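DNA polymerase sliding clamp B (Sulfolobus tokodaii, PDB 3AIZ) serves as one subunit of a ring-shaped sliding clamp that encircles DNA and tethers the replicative polymerase and other DNA-processing proteins to it. Local coordinates at residues M1-Y6 with L57-I62; K64-K69 with G117-I122; V157-D162 with A198-E203; S151-E156 with L168-A173. All coordinates share one frame; numbering follows the deposited sequence.

Contact 1 of 4, residues M1-Y6 with L57-I62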
loop_
_atom_site.group_PDB
_atom_site.type_symbol
_atom_site.label_atom_id
_atom_site.label_comp_id
_atom_site.label_asym_id
_atom_site.label_seq_id
_atom_site.Cartn_x
_atom_site.Cartn_y
_atom_site.Cartn_z
ATOM N N MET A 1 3.334 19.054 -44.150
ATOM C CA MET A 1 4.315 19.129 -43.075
ATOM C C MET A 1 4.885 17.752 -42.749
ATOM O O MET A 1 4.554 16.762 -43.402
ATOM C CB MET A 1 3.696 19.757 -41.823
ATOM C CG MET A 1 3.310 21.221 -41.987
ATOM S SD MET A 1 2.747 21.976 -40.446
ATOM C CE MET A 1 2.404 23.649 -40.988
ATOM N N ILE A 2 5.742 17.698 -41.734
ATOM C CA ILE A 2 6.406 16.459 -41.345
ATOM C C ILE A 2 5.493 15.552 -40.523
ATOM O O ILE A 2 4.825 16.003 -39.594
ATOM C CB ILE A 2 7.693 16.743 -40.546
ATOM C CG1 ILE A 2 8.633 17.634 -41.358
ATOM C CG2 ILE A 2 8.380 15.444 -40.161
ATOM C CD1 ILE A 2 9.911 17.990 -40.636
ATOM N N LYS A 3 5.474 14.271 -40.873
ATOM C CA LYS A 3 4.627 13.296 -40.200
ATOM C C LYS A 3 5.264 11.909 -40.264
ATOM O O LYS A 3 5.583 11.415 -41.344
ATOM C CB LYS A 3 3.236 13.279 -40.838
ATOM C CG LYS A 3 2.260 12.295 -40.216
ATOM C CD LYS A 3 0.924 12.320 -40.945
ATOM C CE LYS A 3 0.030 11.161 -40.522
ATOM N NZ LYS A 3 -0.329 11.221 -39.079
ATOM N N ALA A 4 5.453 11.285 -39.105
ATOM C CA ALA A 4 6.105 9.980 -39.040
ATOM C C ALA A 4 5.464 9.075 -37.994
ATOM O O ALA A 4 4.933 9.550 -36.993
ATOM C CB ALA A 4 7.590 10.145 -38.757
ATOM N N THR A 5 5.520 7.769 -38.230
ATOM C CA THR A 5 4.928 6.799 -37.314
ATOM C C THR A 5 5.930 5.729 -36.889
ATOM O O THR A 5 6.556 5.080 -37.728
ATOM C CB THR A 5 3.698 6.116 -37.936
ATOM O OG1 THR A 5 2.650 7.078 -38.110
ATOM C CG2 THR A 5 3.203 4.996 -37.038
ATOM N N TYR A 6 6.076 5.550 -35.582
ATOM C CA TYR A 6 6.972 4.542 -35.034
ATOM C C TYR A 6 6.156 3.435 -34.369
ATOM O O TYR A 6 5.144 3.707 -33.724
ATOM C CB TYR A 6 7.941 5.179 -34.039
ATOM C CG TYR A 6 9.052 4.258 -33.602
ATOM C CD1 TYR A 6 10.172 4.065 -34.398
ATOM C CD2 TYR A 6 8.982 3.582 -32.393
ATOM C CE1 TYR A 6 11.190 3.223 -34.003
ATOM C CE2 TYR A 6 9.996 2.739 -31.989
ATOM C CZ TYR A 6 11.097 2.563 -32.798
ATOM O OH TYR A 6 12.107 1.724 -32.397
ATOM N N LEU A 57 10.389 3.759 -39.944
ATOM C CA LEU A 57 9.368 4.797 -39.894
ATOM C C LEU A 57 8.319 4.531 -40.965
ATOM O O LEU A 57 8.630 4.522 -42.154
ATOM C CB LEU A 57 9.992 6.174 -40.119
ATOM C CG LEU A 57 11.030 6.649 -39.102
ATOM C CD1 LEU A 57 11.703 7.921 -39.589
ATOM C CD2 LEU A 57 10.391 6.860 -37.736
ATOM N N GLU A 58 7.080 4.307 -40.542
ATOM C CA GLU A 58 5.988 4.086 -41.484
ATOM C C GLU A 58 5.207 5.370 -41.731
ATOM O O GLU A 58 5.249 6.296 -40.920
ATOM C CB GLU A 58 5.047 2.987 -40.981
ATOM C CG GLU A 58 5.651 1.591 -40.987
ATOM C CD GLU A 58 6.627 1.365 -39.848
ATOM O OE1 GLU A 58 6.364 1.858 -38.731
ATOM O OE2 GLU A 58 7.653 0.687 -40.070
ATOM N N ASP A 59 4.499 5.419 -42.857
ATOM C CA ASP A 59 3.674 6.570 -43.214
ATOM C C ASP A 59 4.450 7.864 -42.995
ATOM O O ASP A 59 3.932 8.825 -42.426
ATOM C CB ASP A 59 2.385 6.575 -42.389
ATOM C CG ASP A 59 1.282 7.396 -43.030
ATOM O OD1 ASP A 59 1.512 7.955 -44.123
ATOM O OD2 ASP A 59 0.184 7.478 -42.439
ATOM N N TYR A 60 5.696 7.876 -43.453
ATOM C CA TYR A 60 6.608 8.984 -43.197
ATOM C C TYR A 60 6.554 10.035 -44.301
ATOM O O TYR A 60 7.124 9.852 -45.375
ATOM C CB TYR A 60 8.035 8.453 -43.038
ATOM C CG TYR A 60 9.049 9.490 -42.619
ATOM C CD1 TYR A 60 8.661 10.641 -41.949
ATOM C CD2 TYR A 60 10.401 9.309 -42.879
ATOM C CE1 TYR A 60 9.589 11.587 -41.561
ATOM C CE2 TYR A 60 11.334 10.249 -42.493
ATOM C CZ TYR A 60 10.923 11.385 -41.836
ATOM O OH TYR A 60 11.850 12.325 -41.450
ATOM N N THR A 61 5.860 11.135 -44.028
ATOM C CA THR A 61 5.774 12.243 -44.970
ATOM C C THR A 61 6.699 13.375 -44.544
ATOM O O THR A 61 6.697 13.787 -43.385
ATOM C CB THR A 61 4.336 12.787 -45.085
ATOM O OG1 THR A 61 3.509 11.822 -45.748
ATOM C CG2 THR A 61 4.317 14.083 -45.877
ATOM N N ILE A 62 7.492 13.871 -45.485
ATOM C CA ILE A 62 8.413 14.962 -45.202
ATOM C C ILE A 62 8.730 15.751 -46.466
ATOM O O ILE A 62 9.249 15.204 -47.439
ATOM C CB ILE A 62 9.719 14.448 -44.564
ATOM C CG1 ILE A 62 10.720 15.592 -44.399
ATOM C CG2 ILE A 62 10.316 13.324 -45.398
ATOM C CD1 ILE A 62 12.031 15.168 -43.780
#

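Contact 2 of 4, residues K64-K69 with G117-I122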
loop_
_atom_site.group_PDB
_atom_site.type_symbol
_atom_site.label_atom_id
_atom_site.label_comp_id
_atom_site.label_asym_id
_atom_site.label_seq_id
_atom_site.Cartn_x
_atom_site.Cartn_y
_atom_site.Cartn_z
ATOM N N LYS A 64 10.709 18.753 -46.601
ATOM C CA LYS A 64 12.119 19.120 -46.562
ATOM C C LYS A 64 12.665 19.059 -45.140
ATOM O O LYS A 64 11.936 19.300 -44.178
ATOM C CB LYS A 64 12.328 20.513 -47.165
ATOM C CG LYS A 64 11.379 21.574 -46.634
ATOM C CD LYS A 64 11.447 22.842 -47.473
ATOM C CE LYS A 64 10.367 23.833 -47.066
ATOM N NZ LYS A 64 10.345 25.030 -47.953
ATOM N N PRO A 65 13.959 18.729 -45.009
ATOM C CA PRO A 65 14.657 18.602 -43.726
ATOM C C PRO A 65 14.296 19.718 -42.750
ATOM O O PRO A 65 14.095 20.860 -43.164
ATOM C CB PRO A 65 16.127 18.707 -44.130
ATOM C CG PRO A 65 16.166 18.117 -45.491
ATOM C CD PRO A 65 14.863 18.492 -46.150
ATOM N N LEU A 66 14.218 19.381 -41.467
ATOM C CA LEU A 66 13.830 20.345 -40.444
ATOM C C LEU A 66 14.053 19.780 -39.043
ATOM O O LEU A 66 13.960 18.571 -38.829
ATOM C CB LEU A 66 12.365 20.751 -40.638
ATOM C CG LEU A 66 11.734 21.724 -39.640
ATOM C CD1 LEU A 66 10.672 22.576 -40.322
ATOM C CD2 LEU A 66 11.148 20.977 -38.453
ATOM N N GLY A 67 14.353 20.660 -38.091
ATOM C CA GLY A 67 14.577 20.249 -36.717
ATOM C C GLY A 67 13.709 21.007 -35.730
ATOM O O GLY A 67 13.574 22.227 -35.822
ATOM N N ILE A 68 13.119 20.285 -34.782
ATOM C CA ILE A 68 12.249 20.901 -33.788
ATOM C C ILE A 68 12.815 20.752 -32.380
ATOM O O ILE A 68 12.928 19.643 -31.861
ATOM C CB ILE A 68 10.836 20.289 -33.815
ATOM C CG1 ILE A 68 10.362 20.094 -35.256
ATOM C CG2 ILE A 68 9.863 21.163 -33.038
ATOM C CD1 ILE A 68 8.964 19.524 -35.366
ATOM N N LYS A 69 13.165 21.877 -31.765
ATOM C CA LYS A 69 13.690 21.874 -30.404
ATOM C C LYS A 69 12.550 21.780 -29.395
ATOM O O LYS A 69 11.788 22.729 -29.217
ATOM C CB LYS A 69 14.524 23.131 -30.154
ATOM C CG LYS A 69 15.211 23.170 -28.800
ATOM C CD LYS A 69 16.185 24.334 -28.718
ATOM C CE LYS A 69 16.897 24.370 -27.376
ATOM N NZ LYS A 69 15.950 24.623 -26.256
ATOM N N GLY A 117 7.529 24.005 -29.536
ATOM C CA GLY A 117 8.913 23.799 -29.918
ATOM C C GLY A 117 9.407 24.739 -30.999
ATOM O O GLY A 117 8.749 24.932 -32.019
ATOM N N GLU A 118 10.576 25.324 -30.766
ATOM C CA GLU A 118 11.214 26.189 -31.750
ATOM C C GLU A 118 11.643 25.382 -32.971
ATOM O O GLU A 118 12.191 24.289 -32.840
ATOM C CB GLU A 118 12.431 26.881 -31.132
ATOM C CG GLU A 118 13.249 27.705 -32.114
ATOM C CD GLU A 118 14.558 28.193 -31.520
ATOM O OE1 GLU A 118 14.847 27.851 -30.353
ATOM O OE2 GLU A 118 15.299 28.916 -32.219
ATOM N N LYS A 119 11.388 25.923 -34.156
ATOM C CA LYS A 119 11.829 25.286 -35.393
ATOM C C LYS A 119 13.163 25.865 -35.847
ATOM O O LYS A 119 13.329 27.083 -35.919
ATOM C CB LYS A 119 10.777 25.443 -36.492
ATOM C CG LYS A 119 9.495 24.671 -36.236
ATOM C CD LYS A 119 8.522 24.821 -37.392
ATOM C CE LYS A 119 7.247 24.034 -37.144
ATOM N NZ LYS A 119 6.254 24.230 -38.237
ATOM N N THR A 120 14.113 24.986 -36.147
ATOM C CA THR A 120 15.448 25.411 -36.552
ATOM C C THR A 120 15.952 24.619 -37.751
ATOM O O THR A 120 15.207 23.857 -38.369
ATOM C CB THR A 120 16.462 25.248 -35.403
ATOM O OG1 THR A 120 16.481 23.883 -34.969
ATOM C CG2 THR A 120 16.092 26.144 -34.230
ATOM N N SER A 121 17.224 24.814 -38.077
ATOM C CA SER A 121 17.869 24.052 -39.135
ATOM C C SER A 121 18.481 22.787 -38.545
ATOM O O SER A 121 18.974 22.795 -37.416
ATOM C CB SER A 121 18.942 24.895 -39.827
ATOM O OG SER A 121 19.874 25.400 -38.888
ATOM N N ILE A 122 18.444 21.701 -39.311
ATOM C CA ILE A 122 18.914 20.409 -38.827
ATOM C C ILE A 122 20.341 20.454 -38.292
ATOM O O ILE A 122 21.251 20.956 -38.954
ATOM C CB ILE A 122 18.824 19.328 -39.919
ATOM C CG1 ILE A 122 17.363 19.057 -40.274
ATOM C CG2 ILE A 122 19.502 18.046 -39.460
ATOM C CD1 ILE A 122 17.167 17.830 -41.124
#

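Contact 3 of 4, residues V157-D162 with A198-E203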
loop_
_atom_site.group_PDB
_atom_site.type_symbol
_atom_site.label_atom_id
_atom_site.label_comp_id
_atom_site.label_asym_id
_atom_site.label_seq_id
_atom_site.Cartn_x
_atom_site.Cartn_y
_atom_site.Cartn_z
ATOM N N VAL A 157 39.147 2.774 -16.865
ATOM C CA VAL A 157 39.047 1.424 -17.400
ATOM C C VAL A 157 39.966 1.257 -18.599
ATOM O O VAL A 157 39.926 2.054 -19.535
ATOM C CB VAL A 157 37.615 1.093 -17.853
ATOM C CG1 VAL A 157 37.552 -0.323 -18.399
ATOM C CG2 VAL A 157 36.643 1.260 -16.705
ATOM N N GLU A 158 40.797 0.222 -18.567
ATOM C CA GLU A 158 41.619 -0.114 -19.720
ATOM C C GLU A 158 41.058 -1.336 -20.432
ATOM O O GLU A 158 41.166 -2.459 -19.940
ATOM C CB GLU A 158 43.070 -0.366 -19.309
ATOM C CG GLU A 158 43.924 -0.939 -20.430
ATOM C CD GLU A 158 45.387 -1.049 -20.058
ATOM O OE1 GLU A 158 45.937 -0.067 -19.511
ATOM O OE2 GLU A 158 45.989 -2.112 -20.319
ATOM N N ILE A 159 40.446 -1.111 -21.588
ATOM C CA ILE A 159 39.921 -2.207 -22.387
ATOM C C ILE A 159 40.912 -2.570 -23.490
ATOM O O ILE A 159 41.486 -1.694 -24.136
ATOM C CB ILE A 159 38.540 -1.868 -22.990
ATOM C CG1 ILE A 159 37.918 -3.107 -23.636
ATOM C CG2 ILE A 159 38.650 -0.733 -23.994
ATOM C CD1 ILE A 159 36.473 -2.919 -24.047
ATOM N N SER A 160 41.123 -3.867 -23.685
ATOM C CA SER A 160 42.061 -4.346 -24.690
ATOM C C SER A 160 41.674 -5.747 -25.136
ATOM O O SER A 160 41.057 -6.495 -24.382
ATOM C CB SER A 160 43.487 -4.350 -24.136
ATOM O OG SER A 160 43.623 -5.293 -23.089
ATOM N N ALA A 161 42.038 -6.104 -26.362
ATOM C CA ALA A 161 41.648 -7.401 -26.897
ATOM C C ALA A 161 42.700 -8.012 -27.809
ATOM O O ALA A 161 43.353 -7.312 -28.580
ATOM C CB ALA A 161 40.314 -7.291 -27.628
ATOM N N ASP A 162 42.862 -9.326 -27.701
ATOM C CA ASP A 162 43.632 -10.086 -28.673
ATOM C C ASP A 162 42.642 -10.785 -29.593
ATOM O O ASP A 162 41.479 -10.389 -29.667
ATOM C CB ASP A 162 44.562 -11.092 -27.986
ATOM C CG ASP A 162 43.812 -12.086 -27.116
ATOM O OD1 ASP A 162 42.594 -12.264 -27.321
ATOM O OD2 ASP A 162 44.447 -12.697 -26.228
ATOM N N ALA A 198 42.769 0.568 -25.307
ATOM C CA ALA A 198 42.388 1.952 -25.053
ATOM C C ALA A 198 41.966 2.143 -23.603
ATOM O O ALA A 198 41.653 1.180 -22.904
ATOM C CB ALA A 198 41.268 2.372 -25.989
ATOM N N VAL A 199 41.962 3.393 -23.155
ATOM C CA VAL A 199 41.552 3.722 -21.797
ATOM C C VAL A 199 40.372 4.687 -21.829
ATOM O O VAL A 199 40.331 5.596 -22.656
ATOM C CB VAL A 199 42.707 4.364 -21.007
ATOM C CG1 VAL A 199 42.278 4.659 -19.579
ATOM C CG2 VAL A 199 43.923 3.457 -21.025
ATOM N N TYR A 200 39.411 4.487 -20.931
ATOM C CA TYR A 200 38.238 5.353 -20.869
ATOM C C TYR A 200 37.865 5.696 -19.432
ATOM O O TYR A 200 38.233 4.985 -18.498
ATOM C CB TYR A 200 37.046 4.696 -21.568
ATOM C CG TYR A 200 37.333 4.271 -22.987
ATOM C CD1 TYR A 200 37.660 2.956 -23.285
ATOM C CD2 TYR A 200 37.285 5.187 -24.029
ATOM C CE1 TYR A 200 37.926 2.564 -24.579
ATOM C CE2 TYR A 200 37.551 4.805 -25.329
ATOM C CZ TYR A 200 37.870 3.492 -25.598
ATOM O OH TYR A 200 38.135 3.104 -26.890
ATOM N N SER A 201 37.131 6.790 -19.264
ATOM C CA SER A 201 36.664 7.210 -17.949
ATOM C C SER A 201 35.639 6.224 -17.395
ATOM O O SER A 201 34.677 5.873 -18.077
ATOM C CB SER A 201 36.054 8.610 -18.026
ATOM O OG SER A 201 35.486 8.989 -16.785
ATOM N N ILE A 202 35.849 5.779 -16.159
ATOM C CA ILE A 202 34.914 4.864 -15.514
ATOM C C ILE A 202 33.562 5.531 -15.303
ATOM O O ILE A 202 32.519 4.908 -15.485
ATOM C CB ILE A 202 35.440 4.357 -14.160
ATOM C CG1 ILE A 202 36.662 3.466 -14.368
ATOM C CG2 ILE A 202 34.358 3.586 -13.419
ATOM C CD1 ILE A 202 36.877 2.470 -13.256
ATOM N N GLU A 203 33.590 6.802 -14.916
ATOM C CA GLU A 203 32.366 7.565 -14.708
ATOM C C GLU A 203 31.469 7.498 -15.938
ATOM O O GLU A 203 30.266 7.259 -15.831
ATOM C CB GLU A 203 32.696 9.024 -14.382
ATOM C CG GLU A 203 33.449 9.213 -13.075
ATOM C CD GLU A 203 32.609 8.860 -11.863
ATOM O OE1 GLU A 203 31.365 8.956 -11.952
ATOM O OE2 GLU A 203 33.190 8.492 -10.819
#

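Contact 4 of 4, residues S151-E156 with L168-A173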
loop_
_atom_site.group_PDB
_atom_site.type_symbol
_atom_site.label_atom_id
_atom_site.label_comp_id
_atom_site.label_asym_id
_atom_site.label_seq_id
_atom_site.Cartn_x
_atom_site.Cartn_y
_atom_site.Cartn_z
ATOM N N SER A 151 32.167 0.342 -10.749
ATOM C CA SER A 151 31.756 1.335 -9.763
ATOM C C SER A 151 32.268 0.969 -8.373
ATOM O O SER A 151 31.969 1.649 -7.390
ATOM C CB SER A 151 30.234 1.482 -9.737
ATOM O OG SER A 151 29.625 0.369 -9.106
ATOM N N LEU A 152 33.040 -0.110 -8.297
ATOM C CA LEU A 152 33.609 -0.550 -7.031
ATOM C C LEU A 152 35.078 -0.166 -6.895
ATOM O O LEU A 152 35.507 0.296 -5.840
ATOM C CB LEU A 152 33.455 -2.063 -6.861
ATOM C CG LEU A 152 32.061 -2.586 -6.515
ATOM C CD1 LEU A 152 32.064 -4.105 -6.449
ATOM C CD2 LEU A 152 31.584 -1.991 -5.202
ATOM N N VAL A 153 35.844 -0.351 -7.964
ATOM C CA VAL A 153 37.295 -0.223 -7.872
ATOM C C VAL A 153 37.880 1.035 -8.521
ATOM O O VAL A 153 37.910 2.102 -7.910
ATOM C CB VAL A 153 38.001 -1.464 -8.456
ATOM C CG1 VAL A 153 39.440 -1.523 -7.973
ATOM C CG2 VAL A 153 37.258 -2.726 -8.063
ATOM N N GLY A 154 38.339 0.899 -9.760
ATOM C CA GLY A 154 39.198 1.895 -10.380
ATOM C C GLY A 154 38.613 3.263 -10.667
ATOM O O GLY A 154 37.536 3.616 -10.185
ATOM N N GLU A 155 39.346 4.039 -11.460
ATOM C CA GLU A 155 38.908 5.361 -11.891
ATOM C C GLU A 155 39.045 5.477 -13.408
ATOM O O GLU A 155 38.403 6.316 -14.041
ATOM C CB GLU A 155 39.721 6.450 -11.188
ATOM C CG GLU A 155 39.177 7.858 -11.377
ATOM C CD GLU A 155 39.801 8.858 -10.418
ATOM O OE1 GLU A 155 40.537 8.428 -9.503
ATOM O OE2 GLU A 155 39.552 10.072 -10.576
ATOM N N GLU A 156 39.886 4.620 -13.980
ATOM C CA GLU A 156 40.033 4.515 -15.427
ATOM C C GLU A 156 39.957 3.055 -15.851
ATOM O O GLU A 156 40.621 2.198 -15.270
ATOM C CB GLU A 156 41.371 5.096 -15.882
ATOM C CG GLU A 156 41.504 6.597 -15.727
ATOM C CD GLU A 156 42.821 7.112 -16.276
ATOM O OE1 GLU A 156 43.654 6.280 -16.698
ATOM O OE2 GLU A 156 43.023 8.346 -16.288
ATOM N N LEU A 168 39.039 -6.032 -19.585
ATOM C CA LEU A 168 38.858 -4.736 -18.939
ATOM C C LEU A 168 39.571 -4.728 -17.590
ATOM O O LEU A 168 39.459 -5.682 -16.823
ATOM C CB LEU A 168 37.372 -4.415 -18.758
ATOM C CG LEU A 168 36.523 -4.249 -20.023
ATOM C CD1 LEU A 168 36.158 -5.602 -20.617
ATOM C CD2 LEU A 168 35.269 -3.449 -19.723
ATOM N N SER A 169 40.303 -3.654 -17.305
ATOM C CA SER A 169 41.112 -3.584 -16.090
ATOM C C SER A 169 41.069 -2.216 -15.418
ATOM O O SER A 169 41.091 -1.184 -16.086
ATOM C CB SER A 169 42.566 -3.948 -16.399
ATOM O OG SER A 169 42.673 -5.281 -16.862
ATOM N N THR A 170 41.018 -2.220 -14.090
ATOM C CA THR A 170 41.092 -0.990 -13.309
ATOM C C THR A 170 41.907 -1.209 -12.040
ATOM O O THR A 170 42.078 -2.342 -11.591
ATOM C CB THR A 170 39.697 -0.469 -12.922
ATOM O OG1 THR A 170 39.016 -1.454 -12.134
ATOM C CG2 THR A 170 38.880 -0.167 -14.161
ATOM N N GLU A 171 42.404 -0.118 -11.467
ATOM C CA GLU A 171 43.219 -0.187 -10.261
ATOM C C GLU A 171 43.036 1.067 -9.415
ATOM O O GLU A 171 43.142 2.184 -9.919
ATOM C CB GLU A 171 44.696 -0.368 -10.626
ATOM C CG GLU A 171 45.633 -0.532 -9.431
ATOM C CD GLU A 171 45.940 0.782 -8.726
ATOM O OE1 GLU A 171 46.022 1.823 -9.415
ATOM O OE2 GLU A 171 46.106 0.771 -7.485
ATOM N N GLU A 172 42.764 0.881 -8.128
ATOM C CA GLU A 172 42.617 2.010 -7.217
ATOM C C GLU A 172 42.901 1.626 -5.770
ATOM O O GLU A 172 42.335 0.665 -5.250
ATOM C CB GLU A 172 41.217 2.616 -7.323
ATOM C CG GLU A 172 41.023 3.851 -6.456
ATOM C CD GLU A 172 39.592 4.346 -6.448
ATOM O OE1 GLU A 172 39.336 5.437 -7.003
ATOM O OE2 GLU A 172 38.723 3.647 -5.888
ATOM N N ALA A 173 43.780 2.391 -5.127
ATOM C CA ALA A 173 44.076 2.218 -3.708
ATOM C C ALA A 173 44.424 0.776 -3.346
ATOM O O ALA A 173 43.971 0.259 -2.323
ATOM C CB ALA A 173 42.909 2.713 -2.860
#

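Contact 1 of 4, residues M1-Y6 with L57-I62
An antiparallel beta ladder broken by a beta bulge pairs Lys-3 and Thr-5 of the N-terminal strand with Thr-61 and Glu-58. Lys-3 and Thr-61 exchange two backbone bonds, with Lys-3 N 2.8 Å from Thr-61 O and Thr-61 N 2.7 Å from Lys-3 O. Further on, Glu-58 N donates to Thr-5 O at 3.0 Å, while the return bond from Thr-5 N to Glu-58 O is weak. The register slips by one residue between these pairs, where the chain turns a corner at Asp-59.

The ring of Tyr-60 lies against Ala-4. Its chi1 of -174° sets CG anti to the backbone N. Tyr-60 CD1 comes 3.4 Å from Ala-4 CB, and the carbonyl oxygen of Lys-3 lies at the ring edge, 3.2 Å from CD1. Ile-62 CG2 and Leu-57 CD1 sit over opposite faces toward the rim, so Tyr-60 is sandwiched by its own segment. Within the N-terminal domain of the PCNA fold, residues 57-62 run along one side of strand 3-6, which also hydrogen-bonds to strand 88-93. The Tyr-60 hydroxyl bonds to Thr-31 O.

Leu-57 CD2 reaches Ala-4 CB and the edge of the Tyr-6 ring, whose hydroxyl is held by Ser-236 and Gly-238. The Lys-3 side chain comes near that of Asp-59, but Lys-3 NZ stays 5.1 Å from Asp-59 OD2.

Contact 2 of 4, residues K64-K69 with G117-I122
Lys-69, Ile-122 and Leu-66 lose the most surface where strand 66-71 pairs antiparallel with the end of strand 109-120, in the N-terminal domain of the PCNA fold. Lys-69 is held by its backbone, N giving a 2.8 Å bond to Glu-118 O. Its side chain starts out on the same face as that of Glu-118 and the two cross obliquely, CD passing 4.1 Å from OE1. The charged ends stay farther apart, NZ 5.3 Å from OE1, which would allow a modest electrostatic attraction; NZ also has a long, weak ion pair with Glu-25.

Two pairs along the ladder, beyond Ile-68 and Lys-119, Gly-67 faces Thr-120. Thr-120 N donates an almost straight bond (174°) to Gly-67 O at 2.8 Å, whereas the return bond from Gly-67 N to Thr-120 O is weak. Thr-120 OG1, set between its own backbone N and carbonyl carbon (chi1 57°), adds a second, weak bond to Gly-67 O.

Leu-66 begins by pointing away, yet CD1 comes back to 4.3 Å from Lys-119 CD. That lysine carries its charge on to a salt bridge with Glu-93. Past the last paired residue, Ile-122 folds its side chain back over the start of strand 66-71. Its CG1 lies against the backbone of Leu-66, and its terminal CD1 packs on Pro-65 CB as well as Leu-66 N.

Contact 3 of 4, residues V157-D162 with A198-E203
The ring of Tyr-200 meets Ile-159 at its edge: Ile-159 CG2 lies in the ring plane, 3.4 Å from CE1. Ile-159 holds that methyl between its backbone N and carbonyl carbon, with CG1 anti to N (chi1 -171°). Phe-222, from outside the pair, touches both side chains, and the Tyr-200 hydroxyl bonds to Ile-226 O, which satisfies a polar atom in a buried setting.

The backbones beneath are joined by four hydrogen bonds. Val-157 and Tyr-200 exchange N-H and carbonyl in both directions, each at 2.9 Å from N to O, and Ile-159 and Ala-198 do the same. Between these two pairs, Glu-158 faces Val-199 as a non-hydrogen-bonded pair, their side chains on the face opposite that of Tyr-200. There Val-199 CG1 leans over Val-157 O at 3.5 Å.

Val-157 has the largest share of buried surface. Its CG2, anti to the carbonyl carbon, meets Ile-202 CG1 from the first turn of helix 202-211, the two side chains crossing at about a right angle. Ser-201 occupies the N-cap position of that helix, so the segment changes from strand to helix just as Ile-202 returns to Val-157. Antiparallel strands with helices packed against one side of them are characteristic of the DNA-clamp fold, here in the C-terminal PCNA domain.

Contact 4 of 4, residues S151-E156 with L168-A173
Thr-170 reaches with its whole side chain into the bend of the loop 151-156. CB lies 3.5 Å from Gly-154 CA, and CG2 meets the carbonyl oxygen of Glu-156. The torsion at chi1 (60°) sets OG1 between the backbone N and carbonyl carbon of Thr-170, where it accepts a weak bond from Gly-154 N, 3.4 Å away. Val-153 CB sits beside the same OG1 at 3.8 Å.

Gly-154 comes within 4.5 Å of Thr-170, CA to CA. In the C-terminal PCNA domain, this loop carries the chain from helix 140-150 into strand 156-161 and passes steeply across strand 165-172, their directions 112° apart. Leu-152 and Val-153 also pack on the neighbouring sliding clamp C subunit, against its Asp-76 and Phe-109.

Glu-172 flanks the loop on the far side of Gly-154 from Thr-170, extended beyond CG. Its CB lies 3.7 Å from Gly-154 CA, and its OE2 is 2.7 Å from Val-153 O. A long, weak ion pair links OE2 to Arg-175. Glu-155 OE1 comes within 4.1 Å of Glu-172 OE1, the carboxylate planes 70° apart, a closeness that may raise the affinity of either group for a proton.

The four contacts form two clusters, one in each PCNA domain. Contacts 1 and 2 lie in the N-terminal domain with centres 15 Å apart, and meet where Ile-2 CD1 packs on Leu-66 CB, 3.7 Å away; strands 60-61 and 66-71 follow each other in the chain. Contacts 3 and 4, in the C-terminal domain, have centres 10 Å apart and their segments alternate along the chain. Neighbouring strands 156-161 and 165-172 join them, and Ile-202 CD1 packs on Thr-170 CG2. The clusters sit on opposite sides of the chain's centre. Contacts 1 and 2 are internal to their domain, whereas contact 4 lies where this chain joins the clamp C subunit of the assembly.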